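Local atomic coordinates of interpain A (Prevotella intermedia, PDB entry 3BB7), a protein that is made as a zymogen and probably cuts peptide bonds as a cysteine protease of the peptidase C10 family. Residues A[75-80]-A[240-245]; A[227-230]-A[236-239]. The protein carries 1 engineered substitution. All coordinates share one frame; numbering follows the deposited sequence.

Contact 1 of 2, residues A[75-80]-A[240-245]; sequences IKPDPS and IVFSEL
P77 lies with its ring across one face of the F242 phenyl group, a proline-aromatic CH-pi contact between an extended loop and helix 234-246 of the C10 protease domain. The evidence for a face-on approach is direct: P77 CB sits 3.8 Å from the centroid of the F242 ring and only 5° off its normal. The rest of the pyrrolidine spreads over the same ring, P77 CD reaching F242 CZ at 3.8 Å, while the backbone also closes in, with P77 CA 3.6 Å from F242 CE2. F242 leaves the helix on the loop side, and its chi1 of -56°, with CG beside the backbone N, then places the phenyl group against P77. No hydrogen bond joins the two segments, which bury 147 Å² between them. Y274 of strand 267-274 touches both P77 and the F242 ring, and D297 accepts a hydrogen bond from I75 N. Farther along the loop an Asx turn follows, D78 OD2 accepting from S80 N. I75 touches the border of the phenyl ring, its CG2 branch 4.2 Å from F242 CE2 and its carbonyl O near the ring plane, 4.0 Å from F242 CZ.

Contact 2 of 2, residues A[227-230]-A[236-239]; sequences ITRA and QWMD
A buried CH-pi contact of R229 on W237 joins the end of edge strand 225-228 and the 3-10 turn that follows it to helix 234-246, the next helix of the protease domain. The aliphatic part of R229 carries it: R229 CG lies 3.5 Å from the centroid of the five-membered ring of W237, 9° off the normal, which meets the geometry of a CH-pi contact. R229 CB rests over the benzo side, 3.8 Å from W237 CE2, and R229 CD over the pyrrole side, 3.5 Å from W237 NE1. CG is anti to the backbone N (chi1 -168°) and the chain stays extended to NE, which lays these methylenes along the indole. Beyond them the guanidinium continues past the pyrrole edge, its plane 23° from that of the indole, with W237 CD1 3.3 Å from the guanidinium plane and offset toward its rim. I227 meets the far end of the indole, its CD1 3.6 Å from W237 CZ3, and I227 O lies in the ring plane at the edge. The polar ends have partners elsewhere: R229 NH2 forms a salt bridge with D234 at the start of the helix and a hydrogen bond with D297 O, R229 NH1 bonds I296 O and Q311 OE1, and W237 NE1 bonds Y253 OH. The methylenes of R229 thus meet the face of the indole, while the D234 carboxylate, with the carbonyl acceptors I296 O and D297 O, probably offsets the charge of the buried guanidinium and fixes its rotation.

In the fold
From the N terminus, the chain passes the prodomain strands and helix 49-68 before the loop holding 75-80, the first half of contact 1. It then runs through helices 116-128, 176-192 and 208-218 to edge strand 225-228, where contact 2 begins. A short turn leads into helix 234-246, and contact 2 closes there, six residues on; the next turns of the same helix close contact 1 across 160 residues. The short closure thus lies wholly within the long one. Their centres are 12 Å apart and they touch, I240 CD1 lying 3.8 Å from I227 CD1 and I75 CG2 3.9 Å from M238 CB. Helix 234-246 is thereby tied to both the edge strand and the loop.

Contact 1 of 2, residues A[75-80]-A[240-245]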
ATOM      1  N   ILE A  75      -5.625   6.970 -18.774  1.00 11.30           N
ATOM      2  CA  ILE A  75      -6.854   6.174 -18.762  1.00 12.90           C
ATOM      3  C   ILE A  75      -7.739   6.751 -17.676  1.00 13.90           C
ATOM      4  O   ILE A  75      -7.314   6.845 -16.497  1.00 16.08           O
ATOM      5  CB  ILE A  75      -6.533   4.696 -18.477  1.00 12.91           C
ATOM      6  CG1 ILE A  75      -5.643   4.113 -19.573  1.00 13.55           C
ATOM      7  CG2 ILE A  75      -7.814   3.881 -18.350  1.00 13.39           C
ATOM      8  CD1 ILE A  75      -5.085   2.744 -19.218  1.00 15.44           C
ATOM      9  N   LYS A  76      -8.962   7.115 -18.056  1.00 13.33           N
ATOM     10  CA  LYS A  76      -9.936   7.734 -17.151  1.00 13.22           C
ATOM     11  C   LYS A  76     -11.118   6.786 -17.003  1.00 14.21           C
ATOM     12  O   LYS A  76     -11.461   6.067 -17.963  1.00 15.38           O
ATOM     13  CB  LYS A  76     -10.394   9.081 -17.716  1.00 13.40           C
ATOM     14  CG  LYS A  76      -9.275  10.106 -17.802  1.00 12.55           C
ATOM     15  CD  LYS A  76      -9.818  11.470 -18.057  1.00 12.54           C
ATOM     16  CE  LYS A  76      -8.723  12.474 -18.277  1.00 13.53           C
ATOM     17  NZ  LYS A  76      -9.223  13.877 -18.410  1.00 15.45           N
ATOM     18  N   PRO A  77     -11.748   6.769 -15.813  1.00 13.86           N
ATOM     19  CA  PRO A  77     -12.882   5.866 -15.591  1.00 14.10           C
ATOM     20  C   PRO A  77     -14.085   6.286 -16.440  1.00 15.06           C
ATOM     21  O   PRO A  77     -14.475   7.468 -16.423  1.00 16.45           O
ATOM     22  CB  PRO A  77     -13.188   6.056 -14.100  1.00 13.49           C
ATOM     23  CG  PRO A  77     -12.644   7.428 -13.761  1.00 13.24           C
ATOM     24  CD  PRO A  77     -11.428   7.562 -14.613  1.00 13.42           C
ATOM     25  N   ASP A  78     -14.683   5.329 -17.152  1.00 15.25           N
ATOM     26  CA  ASP A  78     -15.862   5.601 -17.984  1.00 15.99           C
ATOM     27  C   ASP A  78     -17.080   5.682 -17.077  1.00 16.08           C
ATOM     28  O   ASP A  78     -17.448   4.681 -16.495  1.00 14.90           O
ATOM     29  CB  ASP A  78     -16.012   4.442 -18.968  1.00 15.86           C
ATOM     30  CG  ASP A  78     -17.162   4.631 -19.950  1.00 18.79           C
ATOM     31  OD1 ASP A  78     -17.174   3.901 -20.960  1.00 22.92           O
ATOM     32  OD2 ASP A  78     -18.036   5.491 -19.741  1.00 20.01           O
ATOM     33  N   PRO A  79     -17.707   6.867 -16.945  1.00 17.31           N
ATOM     34  CA  PRO A  79     -18.827   6.970 -16.013  1.00 17.94           C
ATOM     35  C   PRO A  79     -20.079   6.213 -16.445  1.00 18.67           C
ATOM     36  O   PRO A  79     -21.039   6.147 -15.674  1.00 18.93           O
ATOM     37  CB  PRO A  79     -19.078   8.485 -15.923  1.00 18.92           C
ATOM     38  CG  PRO A  79     -18.562   9.023 -17.175  1.00 18.84           C
ATOM     39  CD  PRO A  79     -17.426   8.162 -17.603  1.00 17.68           C
ATOM     40  N   SER A  80     -20.079   5.657 -17.657  1.00 18.51           N
ATOM     41  CA  SER A  80     -21.171   4.780 -18.087  1.00 18.70           C
ATOM     42  C   SER A  80     -20.978   3.351 -17.589  1.00 19.09           C
ATOM     43  O   SER A  80     -21.910   2.549 -17.638  1.00 20.52           O
ATOM     44  CB  SER A  80     -21.328   4.800 -19.622  1.00 18.85           C
ATOM     45  OG  SER A  80     -20.349   3.990 -20.258  1.00 20.83           O
ATOM     46  N   ILE A 240     -10.085  -3.158 -13.700  1.00  9.86           N
ATOM     47  CA  ILE A 240     -10.204  -3.890 -12.443  1.00 10.17           C
ATOM     48  C   ILE A 240     -10.195  -2.901 -11.281  1.00 10.06           C
ATOM     49  O   ILE A 240     -11.027  -2.991 -10.369  1.00 10.79           O
ATOM     50  CB  ILE A 240      -9.070  -4.935 -12.271  1.00  9.48           C
ATOM     51  CG1 ILE A 240      -9.236  -6.032 -13.325  1.00 11.10           C
ATOM     52  CG2 ILE A 240      -9.095  -5.511 -10.867  1.00 10.26           C
ATOM     53  CD1 ILE A 240      -8.044  -6.955 -13.416  1.00 13.85           C
ATOM     54  N   VAL A 241      -9.237  -1.974 -11.280  1.00  8.90           N
ATOM     55  CA  VAL A 241      -9.184  -0.960 -10.226  1.00 10.47           C
ATOM     56  C   VAL A 241     -10.500  -0.171 -10.128  1.00  9.60           C
ATOM     57  O   VAL A 241     -11.096  -0.062  -9.027  1.00 10.36           O
ATOM     58  CB  VAL A 241      -7.999  -0.006 -10.419  1.00 10.28           C
ATOM     59  CG1 VAL A 241      -8.040   1.123  -9.363  1.00 10.92           C
ATOM     60  CG2 VAL A 241      -6.658  -0.803 -10.315  1.00 12.42           C
ATOM     61  N   PHE A 242     -10.988   0.356 -11.250  1.00  9.61           N
ATOM     62  CA  PHE A 242     -12.240   1.140 -11.195  1.00 10.90           C
ATOM     63  C   PHE A 242     -13.436   0.326 -10.748  1.00 11.18           C
ATOM     64  O   PHE A 242     -14.266   0.805  -9.973  1.00 11.47           O
ATOM     65  CB  PHE A 242     -12.544   1.819 -12.523  1.00 10.75           C
ATOM     66  CG  PHE A 242     -11.448   2.719 -13.032  1.00 11.28           C
ATOM     67  CD1 PHE A 242     -10.715   3.552 -12.169  1.00 10.28           C
ATOM     68  CD2 PHE A 242     -11.171   2.737 -14.402  1.00 10.95           C
ATOM     69  CE1 PHE A 242      -9.706   4.398 -12.685  1.00 12.53           C
ATOM     70  CE2 PHE A 242     -10.185   3.570 -14.935  1.00 13.33           C
ATOM     71  CZ  PHE A 242      -9.449   4.409 -14.081  1.00 12.04           C
ATOM     72  N   SER A 243     -13.541  -0.902 -11.246  1.00 10.47           N
ATOM     73  CA  SER A 243     -14.654  -1.760 -10.881  1.00 11.75           C
ATOM     74  C   SER A 243     -14.634  -2.105  -9.381  1.00 11.24           C
ATOM     75  O   SER A 243     -15.699  -2.076  -8.696  1.00 12.48           O
ATOM     76  CB  SER A 243     -14.747  -2.983 -11.793  0.50 12.41           C
ATOM     77  OG  SER A 243     -13.654  -3.849 -11.610  0.50 14.12           O
ATOM     78  N   GLU A 244     -13.451  -2.417  -8.850  1.00 10.55           N
ATOM     79  CA  GLU A 244     -13.389  -2.802  -7.455  1.00 11.24           C
ATOM     80  C   GLU A 244     -13.695  -1.597  -6.562  1.00 11.08           C
ATOM     81  O   GLU A 244     -14.422  -1.701  -5.588  1.00 11.25           O
ATOM     82  CB  GLU A 244     -12.022  -3.376  -7.116  1.00 11.45           C
ATOM     83  CG  GLU A 244     -11.808  -4.743  -7.682  1.00 13.29           C
ATOM     84  CD  GLU A 244     -12.567  -5.820  -6.973  1.00 19.86           C
ATOM     85  OE1 GLU A 244     -13.115  -5.598  -5.866  1.00 18.14           O
ATOM     86  OE2 GLU A 244     -12.592  -6.933  -7.533  1.00 25.61           O
ATOM     87  N   LEU A 245     -13.144  -0.438  -6.895  1.00 10.13           N
ATOM     88  CA  LEU A 245     -13.404   0.733  -6.044  1.00 11.45           C
ATOM     89  C   LEU A 245     -14.845   1.219  -6.140  1.00 11.11           C
ATOM     90  O   LEU A 245     -15.408   1.691  -5.139  1.00 11.60           O
ATOM     91  CB  LEU A 245     -12.369   1.855  -6.301  1.00 10.84           C
ATOM     92  CG  LEU A 245     -11.045   1.709  -5.483  1.00 12.14           C
ATOM     93  CD1 LEU A 245     -11.270   1.834  -3.955  1.00 15.46           C
ATOM     94  CD2 LEU A 245     -10.323   0.428  -5.776  1.00 13.78           C
TER

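Contact 2 of 2, residues A[227-230]-A[236-239]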
ATOM      1  N   ILE A 227      -3.249 -11.110  -8.117  1.00 11.00           N
ATOM      2  CA  ILE A 227      -3.026 -11.028  -9.577  1.00 10.99           C
ATOM      3  C   ILE A 227      -1.843 -10.114  -9.854  1.00 10.55           C
ATOM      4  O   ILE A 227      -1.511  -9.259  -9.022  1.00 10.30           O
ATOM      5  CB  ILE A 227      -4.299 -10.562 -10.318  1.00 10.06           C
ATOM      6  CG1 ILE A 227      -4.733  -9.141  -9.907  1.00 11.00           C
ATOM      7  CG2 ILE A 227      -5.438 -11.621 -10.131  1.00 10.79           C
ATOM      8  CD1 ILE A 227      -5.868  -8.602 -10.774  1.00 12.03           C
ATOM      9  N   THR A 228      -1.194 -10.303 -10.999  1.00 10.09           N
ATOM     10  CA  THR A 228      -0.024  -9.496 -11.303  1.00 11.24           C
ATOM     11  C   THR A 228      -0.198  -8.699 -12.601  1.00 10.23           C
ATOM     12  O   THR A 228      -0.792  -9.179 -13.571  1.00 10.48           O
ATOM     13  CB  THR A 228       1.243 -10.333 -11.277  1.00 14.10           C
ATOM     14  OG1 THR A 228       2.399  -9.469 -11.171  1.00 16.91           O
ATOM     15  CG2 THR A 228       1.353 -11.176 -12.504  1.00 15.80           C
ATOM     16  N   ARG A 229       0.286  -7.453 -12.582  1.00  9.75           N
ATOM     17  CA  ARG A 229      -0.018  -6.533 -13.675  1.00 10.62           C
ATOM     18  C   ARG A 229       0.528  -6.976 -15.020  1.00 10.56           C
ATOM     19  O   ARG A 229      -0.079  -6.687 -16.037  1.00 11.74           O
ATOM     20  CB  ARG A 229       0.469  -5.114 -13.352  1.00 10.30           C
ATOM     21  CG  ARG A 229      -0.099  -4.115 -14.342  1.00  9.34           C
ATOM     22  CD  ARG A 229       0.234  -2.700 -13.931  1.00 10.26           C
ATOM     23  NE  ARG A 229      -0.124  -1.798 -15.014  1.00 10.24           N
ATOM     24  CZ  ARG A 229      -0.334  -0.487 -14.871  1.00 11.14           C
ATOM     25  NH1 ARG A 229      -0.230   0.104 -13.676  1.00 10.05           N
ATOM     26  NH2 ARG A 229      -0.672   0.233 -15.937  1.00 11.95           N
ATOM     27  N   ALA A 230       1.656  -7.689 -15.029  1.00 11.32           N
ATOM     28  CA  ALA A 230       2.259  -8.106 -16.285  1.00 11.67           C
ATOM     29  C   ALA A 230       1.326  -8.967 -17.133  1.00 11.11           C
ATOM     30  O   ALA A 230       1.498  -9.040 -18.342  1.00 12.64           O
ATOM     31  CB  ALA A 230       3.552  -8.847 -16.025  1.00 12.34           C
ATOM     32  N   GLN A 236      -7.027  -3.072 -19.219  1.00  8.97           N
ATOM     33  CA  GLN A 236      -7.648  -4.153 -18.457  1.00  9.82           C
ATOM     34  C   GLN A 236      -7.378  -3.982 -16.969  1.00  9.04           C
ATOM     35  O   GLN A 236      -8.276  -4.186 -16.137  1.00  9.44           O
ATOM     36  CB  GLN A 236      -7.086  -5.486 -18.924  1.00  9.47           C
ATOM     37  CG  GLN A 236      -7.578  -5.868 -20.304  1.00  8.40           C
ATOM     38  CD  GLN A 236      -6.764  -6.978 -20.949  1.00  9.51           C
ATOM     39  OE1 GLN A 236      -5.731  -7.415 -20.425  1.00 11.08           O
ATOM     40  NE2 GLN A 236      -7.197  -7.405 -22.127  1.00  8.56           N
ATOM     41  N   TRP A 237      -6.132  -3.643 -16.621  1.00  8.65           N
ATOM     42  CA  TRP A 237      -5.757  -3.456 -15.222  1.00  8.97           C
ATOM     43  C   TRP A 237      -6.529  -2.277 -14.584  1.00  8.78           C
ATOM     44  O   TRP A 237      -7.080  -2.417 -13.480  1.00  8.59           O
ATOM     45  CB  TRP A 237      -4.255  -3.175 -15.175  1.00  9.58           C
ATOM     46  CG  TRP A 237      -3.643  -3.160 -13.826  1.00  9.28           C
ATOM     47  CD1 TRP A 237      -3.179  -2.060 -13.150  1.00  9.69           C
ATOM     48  CD2 TRP A 237      -3.396  -4.289 -12.978  1.00 10.22           C
ATOM     49  NE1 TRP A 237      -2.640  -2.433 -11.943  1.00 10.76           N
ATOM     50  CE2 TRP A 237      -2.743  -3.800 -11.817  1.00  9.57           C
ATOM     51  CE3 TRP A 237      -3.615  -5.664 -13.107  1.00 11.55           C
ATOM     52  CZ2 TRP A 237      -2.330  -4.643 -10.778  1.00 11.56           C
ATOM     53  CZ3 TRP A 237      -3.204  -6.497 -12.076  1.00 10.16           C
ATOM     54  CH2 TRP A 237      -2.571  -5.980 -10.928  1.00 10.90           C
ATOM     55  N   MET A 238      -6.631  -1.146 -15.289  1.00  8.37           N
ATOM     56  CA  MET A 238      -7.316  -0.014 -14.697  1.00  9.70           C
ATOM     57  C   MET A 238      -8.800  -0.315 -14.588  1.00  8.98           C
ATOM     58  O   MET A 238      -9.431   0.100 -13.637  1.00 10.40           O
ATOM     59  CB  MET A 238      -7.087   1.263 -15.494  1.00  9.87           C
ATOM     60  CG  MET A 238      -5.667   1.778 -15.427  1.00 11.40           C
ATOM     61  SD  MET A 238      -4.944   1.842 -13.785  1.00 14.15           S
ATOM     62  CE  MET A 238      -6.044   2.937 -12.876  1.00 15.78           C
ATOM     63  N   ASP A 239      -9.370  -1.096 -15.500  1.00  9.79           N
ATOM     64  CA  ASP A 239     -10.792  -1.463 -15.332  1.00 11.66           C
ATOM     65  C   ASP A 239     -11.039  -2.306 -14.064  1.00  9.85           C
ATOM     66  O   ASP A 239     -12.089  -2.153 -13.419  1.00  9.31           O
ATOM     67  CB  ASP A 239     -11.311  -2.156 -16.593  1.00 13.92           C
ATOM     68  CG  ASP A 239     -11.667  -1.149 -17.703  1.00 20.09           C
ATOM     69  OD1 ASP A 239     -11.945  -1.601 -18.838  1.00 25.88           O
ATOM     70  OD2 ASP A 239     -11.664   0.098 -17.454  1.00 24.71           O
TER